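Local coordinates for protein N-acetylgalactosaminyltransferase 7 (Homo sapiens, PDB 6IWR) that belongs to the polypeptide GalNAc transferase family and joins a glycosyltransferase domain of the GT-A fold to a ricin-type beta-trefoil lectin domain, at residues A[297-302]-A[422-427]; A[472-477]-A[591-596]; A[480-485]-A[568-573]. All blocks are in the same frame, centred on the assembly; numbering follows the deposited sequence.

Interaction 1: residues A[297-302]-A[422-427]; sequences DWSMLW and ASRPES
Arg424 lies against Ser299 with most of its length: its CD is 3.8 Å from Ser299 CB, and its NH1 donates to the backbone O of Ser299 over 2.9 Å, with an N-H...O angle of 151°. The carbonyl oxygen lies near the plane of the guanidinium, at its edge, where Leu301 CD2 also rests. A bend at chi3 (85°) turns NE away from the line of the chain, and a long salt bridge joins NE to Glu426 OE2, 3.8 Å away. Arginine suits this place because its methylenes can pack while its tip bonds.

Ser423, at the last turn of helix 417-423, brings OG to 3.3 Å from Trp298 O. The hydroxyl is hydrogen-bonded to Tyr419 O, and serine is small enough for CB and OG to pack against the backbone of Trp298. Serine is equally apt at 299, where the short side chain leaves room for Arg424 and donates from OG to Asp297 OD1. The same oxygen, met from above the carboxylate plane, accepts from the backbone N of Ser299 and of Leu301. Together these bonds brace an Asx turn within a type I beta turn, which joins strands 292-296 and 302-306 of the glycosyltransferase domain.

Interaction 2: residues A[472-477]-A[591-596]; sequences VDWGEI and MNNIHS
Ile477 pairs with Met591, and Glu476 with Asn592, where strand 476-479 runs antiparallel to strand 589-592, the last strand of the chain. Bringing an early and a late strand together in this way closes a beta-trefoil, the fold of the lectin domain.

Among the backbone bonds, Asn592 N donates to Glu476 O over 3.2 Å. Gly475 marks the corner between strands 471-474 and 476-479. Its phi of 142° and psi of -163° would press a CB against the carbonyl O of Trp474, which explains a residue without a side chain here.

The polar side-chain bond runs from Asn592 ND2 to Glu476 OE1, 2.8 Å long and fairly straight at 161°. It uses the anti lone pair of the carboxylate and lies close to the plane of the amide. Arg478 NE forms a salt bridge with that same oxygen, so a buried charge is met by both a cation and a neutral amide. Nearby, Asp473 OD2 and Met591 O share Lys552 NZ.

Apolar packing occupies the face carrying Ile477 and Met591. Met591 CG and SD run past the backbone of Asp473 and Trp474, SD lying 3.7 Å from Asp473 C. The flexible thioether then lets CE reach Ile477 CG1 at 4.0 Å, and Phe511 touches both side chains. On the other face, which carries Glu476 and Asn592, Ile594 CG1 packs across Glu476 near CB.

The aromatic contact is made by Trp474, whose broad indole offers a platform to the amide of Asn593, the two planes being nearly parallel. Asn593 CB stands over the six-membered ring, 3.9 Å from its centroid, in a CH-pi contact. Beyond it, Asn593 ND2 lies over the indole centre and makes a weak, bent hydrogen bond of 2.6 Å to Trp474 O.

Interaction 3: residues A[480-485]-A[568-573]; sequences FETAYC and RSEVLH
Thr482 and Tyr484, the two ends of an ST turn in the beta-trefoil lectin domain, meet the loop between strands 565-568 and 575-578 through the side chains of Arg568, Glu570 and His573. In the turn, Thr482 OG1 accepts from Tyr484 N over 2.9 Å and is also hydrogen-bonded to Gly479 O. With chi1 at 90°, OG1 stands between the backbone N and the carbonyl carbon, and CG2, anti to the carbonyl carbon, points to the other segment. Threonine suits the position because one branch binds the main chain and the other packs. The methyl meets the charged tips end on, 3.5 Å from Arg568 NH2 and 3.7 Å from Glu570 OE2.

Those tips are joined: Arg568 NE donates to Glu570 OE2 over 2.9 Å, with the oxygen in the guanidinium plane and the donor above the carboxylate plane. Arg568 NH1 turns to Lys588 O, and the guanidinium also makes a cation-pi contact with Trp589. The other carboxylate oxygen, Glu570 OE1, lies 3.3 Å from Tyr484 CD2, on an oblique approach to the ring. Across the same ring, Tyr484 CE1 comes within 3.7 Å of His573 CE1, the two aromatic planes being 59° apart. His573 ND1 donates to Glu570 O over 2.7 Å, and its NE2 is hydrogen-bonded to Glu279 of the second subunit, so both nitrogens fix the rotation of the imidazole.

No hydrogen bond crosses between 480-485 and 568-573. The contact therefore rests on close packing, with polar groups set against carbon, and the Arg568–Glu570 salt bridge probably leaves less net charge facing the Thr482 methyl and the Tyr484 ring.

Along the chain, interaction 1 closes before interaction 2 opens, and interaction 3 is nested inside the loop that interaction 2 closes. The centres of interactions 1 and 2 lie about 15 Å apart. Those of interactions 2 and 3 are separated by about 17 Å, and those of interactions 1 and 3 by about 29 Å. Interaction 1 ties a loop of the glycosyltransferase domain to the end of helix 417-423 and touches interaction 2, with Pro425 CB 3.4 Å from Trp474 CG. Interactions 2 and 3 share the lectin domain: strands 476-479 and 484-487 follow one another, and Glu476 OE2 lies 3.5 Å from Cys485 SG. The three thus lead from the glycosyltransferase domain into the trefoil and on to its contact with the second subunit.

Interaction 1: residues A[297-302]-A[422-427]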
loop_
_atom_site.group_PDB
_atom_site.type_symbol
_atom_site.label_atom_id
_atom_site.label_comp_id
_atom_site.label_asym_id
_atom_site.label_seq_id
_atom_site.Cartn_x
_atom_site.Cartn_y
_atom_site.Cartn_z
ATOM N N ASP A 297 1.746 13.258 18.916
ATOM C CA ASP A 297 2.953 13.952 18.481
ATOM C C ASP A 297 2.553 15.380 18.099
ATOM O O ASP A 297 1.378 15.745 18.160
ATOM C CB ASP A 297 3.650 13.172 17.351
ATOM C CG ASP A 297 2.897 13.230 16.012
ATOM O OD1 ASP A 297 2.060 14.139 15.812
ATOM O OD2 ASP A 297 3.156 12.356 15.139
ATOM N N TRP A 298 3.509 16.199 17.676
ATOM C CA TRP A 298 3.244 17.623 17.501
ATOM C C TRP A 298 2.630 17.976 16.147
ATOM O O TRP A 298 2.376 19.160 15.878
ATOM C CB TRP A 298 4.531 18.393 17.784
ATOM C CG TRP A 298 4.926 18.021 19.161
ATOM C CD1 TRP A 298 5.919 17.156 19.543
ATOM C CD2 TRP A 298 4.249 18.402 20.361
ATOM N NE1 TRP A 298 5.925 17.016 20.915
ATOM C CE2 TRP A 298 4.907 17.769 21.435
ATOM C CE3 TRP A 298 3.146 19.226 20.631
ATOM C CZ2 TRP A 298 4.510 17.937 22.743
ATOM C CZ3 TRP A 298 2.759 19.406 21.943
ATOM C CH2 TRP A 298 3.429 18.756 22.981
ATOM N N SER A 299 2.366 16.980 15.306
ATOM C CA SER A 299 1.420 17.125 14.207
ATOM C C SER A 299 0.005 16.781 14.640
ATOM O O SER A 299 -0.936 16.914 13.843
ATOM C CB SER A 299 1.827 16.248 13.023
ATOM O OG SER A 299 2.440 15.068 13.488
ATOM N N MET A 300 -0.146 16.360 15.896
ATOM C CA MET A 300 -1.423 16.013 16.505
ATOM C C MET A 300 -1.960 14.679 15.990
ATOM O O MET A 300 -3.170 14.480 15.913
ATOM C CB MET A 300 -2.467 17.115 16.323
ATOM C CG MET A 300 -3.594 16.975 17.331
ATOM S SD MET A 300 -4.911 18.207 17.278
ATOM C CE MET A 300 -4.449 19.322 18.580
ATOM N N LEU A 301 -1.071 13.760 15.637
ATOM C CA LEU A 301 -1.468 12.387 15.390
ATOM C C LEU A 301 -1.562 11.631 16.711
ATOM O O LEU A 301 -0.683 11.737 17.575
ATOM C CB LEU A 301 -0.478 11.694 14.461
ATOM C CG LEU A 301 -0.382 12.370 13.097
ATOM C CD1 LEU A 301 0.539 11.549 12.223
ATOM C CD2 LEU A 301 -1.776 12.582 12.467
ATOM N N TRP A 302 -2.642 10.877 16.856
ATOM C CA TRP A 302 -2.865 10.050 18.025
ATOM C C TRP A 302 -1.716 9.071 18.249
ATOM O O TRP A 302 -1.248 8.432 17.309
ATOM C CB TRP A 302 -4.180 9.302 17.826
ATOM C CG TRP A 302 -4.372 8.187 18.749
ATOM C CD1 TRP A 302 -4.192 6.860 18.482
ATOM C CD2 TRP A 302 -4.776 8.278 20.115
ATOM N NE1 TRP A 302 -4.468 6.124 19.603
ATOM C CE2 TRP A 302 -4.824 6.973 20.620
ATOM C CE3 TRP A 302 -5.109 9.340 20.961
ATOM C CZ2 TRP A 302 -5.186 6.697 21.927
ATOM C CZ3 TRP A 302 -5.466 9.061 22.262
ATOM C CH2 TRP A 302 -5.503 7.749 22.730
ATOM N N ALA A 422 5.560 24.142 13.252
ATOM C CA ALA A 422 6.808 23.546 12.782
ATOM C C ALA A 422 6.584 22.158 12.189
ATOM O O ALA A 422 7.234 21.797 11.198
ATOM C CB ALA A 422 7.828 23.458 13.918
ATOM N N SER A 423 5.671 21.371 12.772
ATOM C CA SER A 423 5.374 20.059 12.208
ATOM C C SER A 423 4.565 20.173 10.929
ATOM O O SER A 423 4.799 19.411 9.993
ATOM C CB SER A 423 4.629 19.195 13.222
ATOM O OG SER A 423 5.351 19.099 14.431
ATOM N N ARG A 424 3.622 21.109 10.867
ATOM C CA ARG A 424 2.736 21.263 9.711
ATOM C C ARG A 424 2.710 22.731 9.307
ATOM O O ARG A 424 1.713 23.437 9.509
ATOM C CB ARG A 424 1.329 20.737 10.027
ATOM C CG ARG A 424 1.365 19.385 10.707
ATOM C CD ARG A 424 -0.019 18.823 11.004
ATOM N NE ARG A 424 -0.519 18.122 9.826
ATOM C CZ ARG A 424 -0.986 16.881 9.837
ATOM N NH1 ARG A 424 -1.059 16.203 10.988
ATOM N NH2 ARG A 424 -1.400 16.342 8.696
ATOM N N PRO A 425 3.802 23.233 8.722
ATOM C CA PRO A 425 3.782 24.638 8.294
ATOM C C PRO A 425 2.713 24.879 7.273
ATOM O O PRO A 425 2.181 25.992 7.226
ATOM C CB PRO A 425 5.177 24.867 7.704
ATOM C CG PRO A 425 5.844 23.530 7.746
ATOM C CD PRO A 425 4.862 22.479 8.039
ATOM N N GLU A 426 2.336 23.841 6.508
ATOM C CA GLU A 426 1.357 24.012 5.442
ATOM C C GLU A 426 0.014 24.480 5.985
ATOM O O GLU A 426 -0.848 24.922 5.220
ATOM C CB GLU A 426 1.209 22.706 4.630
ATOM C CG GLU A 426 0.462 21.541 5.270
ATOM C CD GLU A 426 1.367 20.533 5.995
ATOM O OE1 GLU A 426 2.600 20.756 6.059
ATOM O OE2 GLU A 426 0.844 19.502 6.521
ATOM N N SER A 427 -0.185 24.388 7.290
ATOM C CA SER A 427 -1.450 24.764 7.894
ATOM C C SER A 427 -1.436 26.190 8.390
ATOM O O SER A 427 -2.493 26.715 8.757
ATOM C CB SER A 427 -1.784 23.840 9.079
ATOM O OG SER A 427 -0.936 24.103 10.188
#

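Interaction 2: residues A[472-477]-A[591-596]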
loop_
_atom_site.group_PDB
_atom_site.type_symbol
_atom_site.label_atom_id
_atom_site.label_comp_id
_atom_site.label_asym_id
_atom_site.label_seq_id
_atom_site.Cartn_x
_atom_site.Cartn_y
_atom_site.Cartn_z
ATOM N N VAL A 472 13.544 26.159 9.164
ATOM C CA VAL A 472 14.207 27.214 8.402
ATOM C C VAL A 472 13.329 27.655 7.240
ATOM O O VAL A 472 13.094 28.852 7.037
ATOM C CB VAL A 472 15.595 26.765 7.900
ATOM C CG1 VAL A 472 16.209 27.878 7.059
ATOM C CG2 VAL A 472 16.505 26.425 9.056
ATOM N N ASP A 473 12.818 26.695 6.475
ATOM C CA ASP A 473 11.993 26.960 5.310
ATOM C C ASP A 473 11.150 25.714 5.048
ATOM O O ASP A 473 11.432 24.629 5.571
ATOM C CB ASP A 473 12.878 27.334 4.116
ATOM C CG ASP A 473 12.181 28.228 3.113
ATOM O OD1 ASP A 473 10.946 28.169 3.009
ATOM O OD2 ASP A 473 12.886 28.977 2.398
ATOM N N TRP A 474 10.091 25.879 4.256
ATOM C CA TRP A 474 9.236 24.752 3.912
ATOM C C TRP A 474 8.601 25.027 2.557
ATOM O O TRP A 474 8.502 26.175 2.118
ATOM C CB TRP A 474 8.155 24.504 4.979
ATOM C CG TRP A 474 7.199 25.652 5.126
ATOM C CD1 TRP A 474 7.364 26.775 5.889
ATOM C CD2 TRP A 474 5.946 25.800 4.468
ATOM N NE1 TRP A 474 6.286 27.611 5.755
ATOM C CE2 TRP A 474 5.398 27.037 4.882
ATOM C CE3 TRP A 474 5.227 25.008 3.566
ATOM C CZ2 TRP A 474 4.159 27.499 4.424
ATOM C CZ3 TRP A 474 3.988 25.468 3.113
ATOM C CH2 TRP A 474 3.468 26.699 3.549
ATOM N N GLY A 475 8.170 23.960 1.898
ATOM C CA GLY A 475 7.432 24.096 0.659
ATOM C C GLY A 475 7.787 23.030 -0.361
ATOM O O GLY A 475 8.346 21.978 -0.011
ATOM N N GLU A 476 7.431 23.282 -1.622
ATOM C CA GLU A 476 7.984 22.516 -2.727
ATOM C C GLU A 476 9.491 22.757 -2.817
ATOM O O GLU A 476 10.001 23.822 -2.440
ATOM C CB GLU A 476 7.315 22.922 -4.041
ATOM C CG GLU A 476 7.703 24.325 -4.514
ATOM C CD GLU A 476 7.048 24.742 -5.818
ATOM O OE1 GLU A 476 7.425 25.809 -6.349
ATOM O OE2 GLU A 476 6.175 24.017 -6.333
ATOM N N ILE A 477 10.206 21.760 -3.314
ATOM C CA ILE A 477 11.608 21.914 -3.670
ATOM C C ILE A 477 11.664 21.853 -5.189
ATOM O O ILE A 477 11.676 20.771 -5.791
ATOM C CB ILE A 477 12.499 20.859 -3.013
ATOM C CG1 ILE A 477 12.380 20.971 -1.489
ATOM C CG2 ILE A 477 13.947 21.075 -3.431
ATOM C CD1 ILE A 477 13.176 19.914 -0.706
ATOM N N MET A 591 12.924 26.762 -2.619
ATOM C CA MET A 591 11.924 26.201 -1.716
ATOM C C MET A 591 10.823 27.233 -1.529
ATOM O O MET A 591 11.012 28.252 -0.859
ATOM C CB MET A 591 12.521 25.779 -0.375
ATOM C CG MET A 591 11.625 24.828 0.445
ATOM S SD MET A 591 12.505 24.222 1.914
ATOM C CE MET A 591 11.840 22.582 2.159
ATOM N N ASN A 592 9.673 26.947 -2.104
ATOM C CA ASN A 592 8.557 27.872 -2.141
ATOM C C ASN A 592 7.445 27.332 -1.273
ATOM O O ASN A 592 7.122 26.138 -1.343
ATOM C CB ASN A 592 8.083 28.063 -3.576
ATOM C CG ASN A 592 9.210 28.396 -4.482
ATOM O OD1 ASN A 592 9.921 29.354 -4.225
ATOM N ND2 ASN A 592 9.438 27.577 -5.509
ATOM N N ASN A 593 6.883 28.203 -0.450
ATOM C CA ASN A 593 5.713 27.811 0.320
ATOM C C ASN A 593 4.589 27.462 -0.626
ATOM O O ASN A 593 4.317 28.181 -1.591
ATOM C CB ASN A 593 5.241 28.924 1.255
ATOM C CG ASN A 593 6.253 29.277 2.308
ATOM O OD1 ASN A 593 6.238 30.394 2.810
ATOM N ND2 ASN A 593 7.148 28.345 2.637
ATOM N N ILE A 594 3.941 26.353 -0.349
ATOM C CA ILE A 594 2.697 26.015 -1.007
ATOM C C ILE A 594 1.564 26.351 -0.049
ATOM O O ILE A 594 1.519 25.857 1.082
ATOM C CB ILE A 594 2.683 24.543 -1.420
ATOM C CG1 ILE A 594 3.869 24.313 -2.343
ATOM C CG2 ILE A 594 1.400 24.232 -2.142
ATOM C CD1 ILE A 594 3.919 25.300 -3.473
ATOM N N HIS A 595 0.673 27.228 -0.490
ATOM C CA HIS A 595 -0.455 27.673 0.313
ATOM C C HIS A 595 -1.719 26.967 -0.146
ATOM O O HIS A 595 -2.015 26.913 -1.343
ATOM C CB HIS A 595 -0.636 29.189 0.228
ATOM C CG HIS A 595 0.138 29.947 1.261
ATOM N ND1 HIS A 595 1.285 29.454 1.846
ATOM C CD2 HIS A 595 -0.068 31.166 1.811
ATOM C CE1 HIS A 595 1.756 30.339 2.706
ATOM N NE2 HIS A 595 0.953 31.387 2.706
ATOM N N SER A 596 -2.441 26.413 0.813
ATOM C CA SER A 596 -3.717 25.751 0.597
ATOM C C SER A 596 -4.818 26.690 1.079
ATOM O O SER A 596 -4.827 27.080 2.252
ATOM C CB SER A 596 -3.750 24.422 1.357
ATOM O OG SER A 596 -2.544 24.242 2.100
#

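Interaction 3: residues A[480-485]-A[568-573]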
loop_
_atom_site.group_PDB
_atom_site.type_symbol
_atom_site.label_atom_id
_atom_site.label_comp_id
_atom_site.label_asym_id
_atom_site.label_seq_id
_atom_site.Cartn_x
_atom_site.Cartn_y
_atom_site.Cartn_z
ATOM N N PHE A 480 15.298 25.358 -10.040
ATOM C CA PHE A 480 15.353 26.786 -10.341
ATOM C C PHE A 480 15.015 27.041 -11.801
ATOM O O PHE A 480 15.685 26.524 -12.702
ATOM C CB PHE A 480 16.750 27.336 -10.012
ATOM C CG PHE A 480 16.899 28.828 -10.245
ATOM C CD1 PHE A 480 16.161 29.743 -9.488
ATOM C CD2 PHE A 480 17.786 29.320 -11.216
ATOM C CE1 PHE A 480 16.293 31.124 -9.695
ATOM C CE2 PHE A 480 17.928 30.711 -11.437
ATOM C CZ PHE A 480 17.180 31.610 -10.673
ATOM N N GLU A 481 13.975 27.843 -12.034
ATOM C CA GLU A 481 13.574 28.204 -13.394
ATOM C C GLU A 481 13.206 26.961 -14.198
ATOM O O GLU A 481 13.444 26.892 -15.407
ATOM C CB GLU A 481 14.674 29.007 -14.103
ATOM C CG GLU A 481 15.337 30.065 -13.222
ATOM C CD GLU A 481 16.061 31.176 -13.997
ATOM O OE1 GLU A 481 15.724 32.370 -13.760
ATOM O OE2 GLU A 481 16.959 30.857 -14.826
ATOM N N THR A 482 12.675 25.943 -13.514
ATOM C CA THR A 482 12.116 24.751 -14.135
ATOM C C THR A 482 10.732 24.496 -13.556
ATOM O O THR A 482 10.268 25.167 -12.628
ATOM C CB THR A 482 12.957 23.483 -13.906
ATOM O OG1 THR A 482 12.514 22.838 -12.698
ATOM C CG2 THR A 482 14.454 23.775 -13.822
ATOM N N ALA A 483 10.087 23.481 -14.096
ATOM C CA ALA A 483 8.781 23.046 -13.639
ATOM C C ALA A 483 8.872 21.647 -13.037
ATOM O O ALA A 483 7.902 20.890 -13.050
ATOM C CB ALA A 483 7.788 23.092 -14.791
ATOM N N TYR A 484 10.050 21.280 -12.540
ATOM C CA TYR A 484 10.262 19.988 -11.919
ATOM C C TYR A 484 10.495 20.167 -10.432
ATOM O O TYR A 484 11.139 21.128 -10.008
ATOM C CB TYR A 484 11.430 19.261 -12.559
ATOM C CG TYR A 484 11.152 18.841 -13.976
ATOM C CD1 TYR A 484 10.236 17.813 -14.260
ATOM C CD2 TYR A 484 11.813 19.445 -15.043
ATOM C CE1 TYR A 484 9.983 17.397 -15.585
ATOM C CE2 TYR A 484 11.568 19.041 -16.367
ATOM C CZ TYR A 484 10.647 18.022 -16.630
ATOM O OH TYR A 484 10.411 17.632 -17.932
ATOM N N CYS A 485 9.929 19.255 -9.653
ATOM C CA CYS A 485 9.932 19.296 -8.200
ATOM C C CYS A 485 10.435 17.960 -7.665
ATOM O O CYS A 485 10.189 16.901 -8.255
ATOM C CB CYS A 485 8.523 19.571 -7.638
ATOM S SG CYS A 485 8.044 21.316 -7.597
ATOM N N ARG A 568 20.060 17.054 -9.927
ATOM C CA ARG A 568 18.951 16.416 -10.622
ATOM C C ARG A 568 19.275 16.152 -12.085
ATOM O O ARG A 568 20.143 16.793 -12.634
ATOM C CB ARG A 568 17.693 17.278 -10.510
ATOM C CG ARG A 568 17.621 18.402 -11.514
ATOM C CD ARG A 568 16.604 19.428 -11.107
ATOM N NE ARG A 568 16.776 20.643 -11.867
ATOM C CZ ARG A 568 17.204 21.780 -11.355
ATOM N NH1 ARG A 568 17.501 21.857 -10.081
ATOM N NH2 ARG A 568 17.335 22.838 -12.121
ATOM N N SER A 569 18.584 15.207 -12.713
ATOM C CA SER A 569 18.715 15.019 -14.152
ATOM C C SER A 569 17.651 15.659 -15.036
ATOM O O SER A 569 17.961 16.156 -16.098
ATOM C CB SER A 569 18.833 13.554 -14.514
ATOM O OG SER A 569 18.951 13.424 -15.909
ATOM N N GLU A 570 16.410 15.669 -14.599
ATOM C CA GLU A 570 15.303 16.184 -15.410
ATOM C C GLU A 570 14.852 15.264 -16.523
ATOM O O GLU A 570 13.706 14.863 -16.566
ATOM C CB GLU A 570 15.639 17.537 -16.037
ATOM C CG GLU A 570 16.365 18.516 -15.136
ATOM C CD GLU A 570 15.878 19.938 -15.306
ATOM O OE1 GLU A 570 14.889 20.134 -16.029
ATOM O OE2 GLU A 570 16.469 20.856 -14.718
ATOM N N VAL A 571 15.748 14.943 -17.432
ATOM C CA VAL A 571 15.412 14.054 -18.523
ATOM C C VAL A 571 15.081 12.671 -17.997
ATOM O O VAL A 571 14.186 12.006 -18.483
ATOM C CB VAL A 571 16.539 13.995 -19.547
ATOM C CG1 VAL A 571 17.857 13.733 -18.852
ATOM C CG2 VAL A 571 16.256 12.934 -20.586
ATOM N N LEU A 572 15.836 12.263 -16.998
ATOM C CA LEU A 572 15.704 11.011 -16.289
ATOM C C LEU A 572 14.818 11.028 -15.048
ATOM O O LEU A 572 14.576 9.977 -14.483
ATOM C CB LEU A 572 17.078 10.462 -15.920
ATOM C CG LEU A 572 17.973 9.963 -17.050
ATOM C CD1 LEU A 572 19.327 9.575 -16.503
ATOM C CD2 LEU A 572 17.342 8.784 -17.757
ATOM N N HIS A 573 14.332 12.195 -14.629
ATOM C CA HIS A 573 13.506 12.324 -13.415
ATOM C C HIS A 573 14.172 11.747 -12.164
ATOM O O HIS A 573 13.593 10.993 -11.408
ATOM C CB HIS A 573 12.126 11.715 -13.607
ATOM C CG HIS A 573 11.247 12.471 -14.551
ATOM N ND1 HIS A 573 11.734 13.356 -15.483
ATOM C CD2 HIS A 573 9.908 12.456 -14.718
ATOM C CE1 HIS A 573 10.734 13.856 -16.177
ATOM N NE2 HIS A 573 9.615 13.330 -15.728
#